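Iron-sulfur cluster assembly protein CyaY (Psychromonas ingrahamii, PDB 4LK8) is probably involved in iron-sulfur cluster assembly, binding ferrous and ferric iron and perhaps regulating cluster formation. Local coordinates at residues 25-30 / 40-45. Numbering follows the deposited sequence.
Sequences GADVDY and EFENHT. With CO (cobalt (II) ion), chain C.
The backbone carbonyl oxygen of Glu-40 is gripped twice: Asp-29 N donates to Glu-40 O at 3.0 Å, lying in the carbonyl plane, and a water donates to it as well. That water also donates to Asp-27 O, and a second one runs from Asp-27 O to Glu-42 N, accepting from the amide at 2.9 Å. Water thus bridges the two segments where direct pairing gives out. The return bond, Glu-40 N to Asp-29 O, is shorter at 2.8 Å and completes an antiparallel hydrogen-bonded pair. These residues belong to the open end of the hairpin of strands 28-33 and 36-41, at one edge of the antiparallel sheet of the frataxin fold, which packs against helices 3-24 and 85-97. On the helix-facing side Val-28 and Phe-41 lie side by side; Val-28 CG2 comes obliquely to the ring, 3.9 Å from Phe-41 CE1, and CG1 reaches the same carbon. With its CG anti to the carbonyl carbon (chi1 -55°), the phenylalanine also meets Ile-93 of helix 85-97, while the valine touches Ile-21 of helix 3-24. With an alanine at Val-28, CG1 and CG2 would be gone and a gap would probably open between Ile-21 and the Phe-41 ring. Among the exposed side chains, Asp-27 OD2 and Glu-42 OE1 stand 3.6 Å apart with their carboxylates 73° out of parallel, a proximity of like charges likely to be unfavourable unless solvent or cations screen it. His-44, the last residue of the type I turn from Phe-41, binds a cobalt ion through NE2 at 2.4 Å.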
ATOM      1  N   GLY A  25       3.754   0.908 -16.008  1.00 28.09           N
ATOM      2  CA  GLY A  25       2.774   0.679 -17.065  1.00 27.14           C
ATOM      3  C   GLY A  25       1.788  -0.446 -16.743  1.00 27.90           C
ATOM      4  O   GLY A  25       1.005  -0.863 -17.616  1.00 28.92           O
ATOM      5  N   ALA A  26       1.813  -0.973 -15.529  1.00 25.92           N
ATOM      6  CA  ALA A  26       0.990  -2.140 -15.230  1.00 26.32           C
ATOM      7  C   ALA A  26      -0.470  -1.791 -15.299  1.00 25.22           C
ATOM      8  O   ALA A  26      -0.868  -0.671 -15.054  1.00 26.57           O
ATOM      9  CB  ALA A  26       1.333  -2.712 -13.837  1.00 27.27           C
ATOM     10  N   ASP A  27      -1.290  -2.809 -15.581  1.00 25.97           N
ATOM     11  CA  ASP A  27      -2.698  -2.587 -15.734  1.00 31.47           C
ATOM     12  C   ASP A  27      -3.351  -2.691 -14.387  1.00 29.61           C
ATOM     13  O   ASP A  27      -4.074  -3.648 -14.075  1.00 31.26           O
ATOM     14  CB  ASP A  27      -3.261  -3.596 -16.739  1.00 27.80           C
ATOM     15  CG  ASP A  27      -2.522  -3.554 -18.051  1.00 29.25           C
ATOM     16  OD1 ASP A  27      -2.585  -2.542 -18.748  1.00 38.22           O
ATOM     17  OD2 ASP A  27      -1.859  -4.552 -18.364  1.00 31.50           O
ATOM     18  N   VAL A  28      -2.978  -1.735 -13.559  1.00 26.86           N
ATOM     19  CA  VAL A  28      -3.522  -1.605 -12.222  1.00 27.18           C
ATOM     20  C   VAL A  28      -4.138  -0.232 -12.143  1.00 22.61           C
ATOM     21  O   VAL A  28      -3.471   0.811 -12.354  1.00 24.85           O
ATOM     22  CB  VAL A  28      -2.436  -1.794 -11.134  1.00 28.02           C
ATOM     23  CG1 VAL A  28      -3.077  -1.730  -9.747  1.00 27.08           C
ATOM     24  CG2 VAL A  28      -1.727  -3.158 -11.305  1.00 31.14           C
ATOM     25  N   ASP A  29      -5.422  -0.192 -11.862  1.00 25.38           N
ATOM     26  CA  ASP A  29      -6.144   1.044 -11.658  1.00 27.62           C
ATOM     27  C   ASP A  29      -6.034   1.431 -10.180  1.00 27.76           C
ATOM     28  O   ASP A  29      -6.055   0.580  -9.310  1.00 27.12           O
ATOM     29  CB  ASP A  29      -7.584   0.876 -12.106  1.00 32.21           C
ATOM     30  CG  ASP A  29      -7.723   0.951 -13.632  1.00 40.18           C
ATOM     31  OD1 ASP A  29      -6.738   1.384 -14.269  1.00 43.32           O
ATOM     32  OD2 ASP A  29      -8.767   0.527 -14.180  1.00 50.51           O
ATOM     33  N   TYR A  30      -5.828   2.712  -9.926  1.00 27.75           N
ATOM     34  CA  TYR A  30      -5.783   3.205  -8.561  1.00 23.28           C
ATOM     35  C   TYR A  30      -6.743   4.392  -8.403  1.00 26.32           C
ATOM     36  O   TYR A  30      -7.005   5.174  -9.329  1.00 25.63           O
ATOM     37  CB  TYR A  30      -4.367   3.570  -8.140  1.00 23.78           C
ATOM     38  CG  TYR A  30      -3.699   4.633  -8.929  1.00 21.61           C
ATOM     39  CD1 TYR A  30      -3.887   5.972  -8.628  1.00 20.00           C
ATOM     40  CD2 TYR A  30      -2.881   4.315  -9.986  1.00 22.52           C
ATOM     41  CE1 TYR A  30      -3.276   6.967  -9.364  1.00 21.57           C
ATOM     42  CE2 TYR A  30      -2.253   5.313 -10.738  1.00 27.08           C
ATOM     43  CZ  TYR A  30      -2.437   6.634 -10.361  1.00 27.60           C
ATOM     44  OH  TYR A  30      -1.848   7.586 -11.104  1.00 28.26           O
ATOM     45  N   GLU A  40      -7.264  -1.763  -8.307  1.00 22.34           N
ATOM     46  CA  GLU A  40      -8.187  -2.650  -8.981  1.00 25.00           C
ATOM     47  C   GLU A  40      -7.482  -3.300 -10.140  1.00 21.77           C
ATOM     48  O   GLU A  40      -6.807  -2.640 -10.922  1.00 24.08           O
ATOM     49  CB  GLU A  40      -9.410  -1.912  -9.479  1.00 25.86           C
ATOM     50  CG  GLU A  40     -10.336  -2.938 -10.220  1.00 45.63           C
ATOM     51  CD  GLU A  40     -11.761  -2.485 -10.569  1.00 52.24           C
ATOM     52  OE1 GLU A  40     -12.180  -1.343 -10.254  1.00 56.40           O
ATOM     53  OE2 GLU A  40     -12.464  -3.316 -11.206  1.00 50.75           O
ATOM     54  N   PHE A  41      -7.693  -4.608 -10.247  1.00 22.84           N
ATOM     55  CA  PHE A  41      -7.049  -5.398 -11.258  1.00 24.95           C
ATOM     56  C   PHE A  41      -8.056  -5.695 -12.372  1.00 24.83           C
ATOM     57  O   PHE A  41      -9.263  -5.552 -12.211  1.00 26.22           O
ATOM     58  CB  PHE A  41      -6.466  -6.653 -10.608  1.00 24.14           C
ATOM     59  CG  PHE A  41      -5.520  -6.322  -9.445  1.00 24.78           C
ATOM     60  CD1 PHE A  41      -4.245  -5.857  -9.688  1.00 26.89           C
ATOM     61  CD2 PHE A  41      -5.916  -6.464  -8.141  1.00 26.53           C
ATOM     62  CE1 PHE A  41      -3.387  -5.538  -8.668  1.00 26.50           C
ATOM     63  CE2 PHE A  41      -5.062  -6.152  -7.080  1.00 31.78           C
ATOM     64  CZ  PHE A  41      -3.795  -5.697  -7.347  1.00 25.63           C
ATOM     65  N   GLU A  42      -7.526  -6.076 -13.518  1.00 26.01           N
ATOM     66  CA  GLU A  42      -8.394  -6.384 -14.642  1.00 30.81           C
ATOM     67  C   GLU A  42      -9.376  -7.487 -14.342  1.00 31.73           C
ATOM     68  O   GLU A  42     -10.489  -7.476 -14.904  1.00 36.61           O
ATOM     69  CB  GLU A  42      -7.567  -6.735 -15.854  1.00 42.02           C
ATOM     70  CG  GLU A  42      -6.971  -5.522 -16.490  1.00 45.17           C
ATOM     71  CD  GLU A  42      -6.292  -5.914 -17.759  1.00 53.75           C
ATOM     72  OE1 GLU A  42      -5.053  -6.036 -17.756  1.00 61.56           O
ATOM     73  OE2 GLU A  42      -7.026  -6.155 -18.740  1.00 60.48           O
ATOM     74  N   ASN A  43      -8.996  -8.421 -13.468  1.00 29.49           N
ATOM     75  CA  ASN A  43      -9.903  -9.486 -13.081  1.00 31.19           C
ATOM     76  C   ASN A  43     -10.970  -9.101 -12.074  1.00 30.88           C
ATOM     77  O   ASN A  43     -11.635  -9.983 -11.528  1.00 32.33           O
ATOM     78  CB  ASN A  43      -9.119 -10.719 -12.562  1.00 37.79           C
ATOM     79  CG  ASN A  43      -8.426 -10.500 -11.248  1.00 36.86           C
ATOM     80  OD1 ASN A  43      -8.557  -9.464 -10.595  1.00 29.98           O
ATOM     81  ND2 ASN A  43      -7.670 -11.499 -10.837  1.00 38.99           N
ATOM     82  N   HIS A  44     -11.080  -7.795 -11.814  1.00 29.31           N
ATOM     83  CA  HIS A  44     -12.057  -7.143 -10.933  1.00 30.71           C
ATOM     84  C   HIS A  44     -11.789  -7.393  -9.432  1.00 31.05           C
ATOM     85  O   HIS A  44     -12.611  -7.050  -8.599  1.00 37.93           O
ATOM     86  CB  HIS A  44     -13.479  -7.562 -11.300  1.00 36.14           C
ATOM     87  CG  HIS A  44     -13.890  -7.204 -12.704  1.00 39.88           C
ATOM     88  ND1 HIS A  44     -15.050  -7.674 -13.270  1.00 43.28           N
ATOM     89  CD2 HIS A  44     -13.319  -6.401 -13.628  1.00 38.57           C
ATOM     90  CE1 HIS A  44     -15.159  -7.211 -14.504  1.00 43.76           C
ATOM     91  NE2 HIS A  44     -14.127  -6.413 -14.735  1.00 38.99           N
ATOM     92  N   THR A  45     -10.690  -8.028  -9.081  1.00 27.32           N
ATOM     93  CA  THR A  45     -10.301  -8.088  -7.656  1.00 26.47           C
ATOM     94  C   THR A  45      -9.630  -6.764  -7.292  1.00 24.47           C
ATOM     95  O   THR A  45      -9.126  -6.038  -8.132  1.00 24.78           O
ATOM     96  CB  THR A  45      -9.376  -9.224  -7.334  1.00 29.31           C
ATOM     97  OG1 THR A  45      -8.144  -9.002  -8.005  1.00 29.27           O
ATOM     98  CG2 THR A  45      -9.984 -10.600  -7.793  1.00 32.75           C
TER
HETATM   99 CO    CO C 201     -14.130  -5.337 -16.857  1.00 61.92          CO
HETATM  100  O   HOH W   1      -4.681  -6.230 -13.653  1.00 26.21           O
HETATM  101  O   HOH W   2      -7.088  -2.799 -13.957  1.00 33.23           O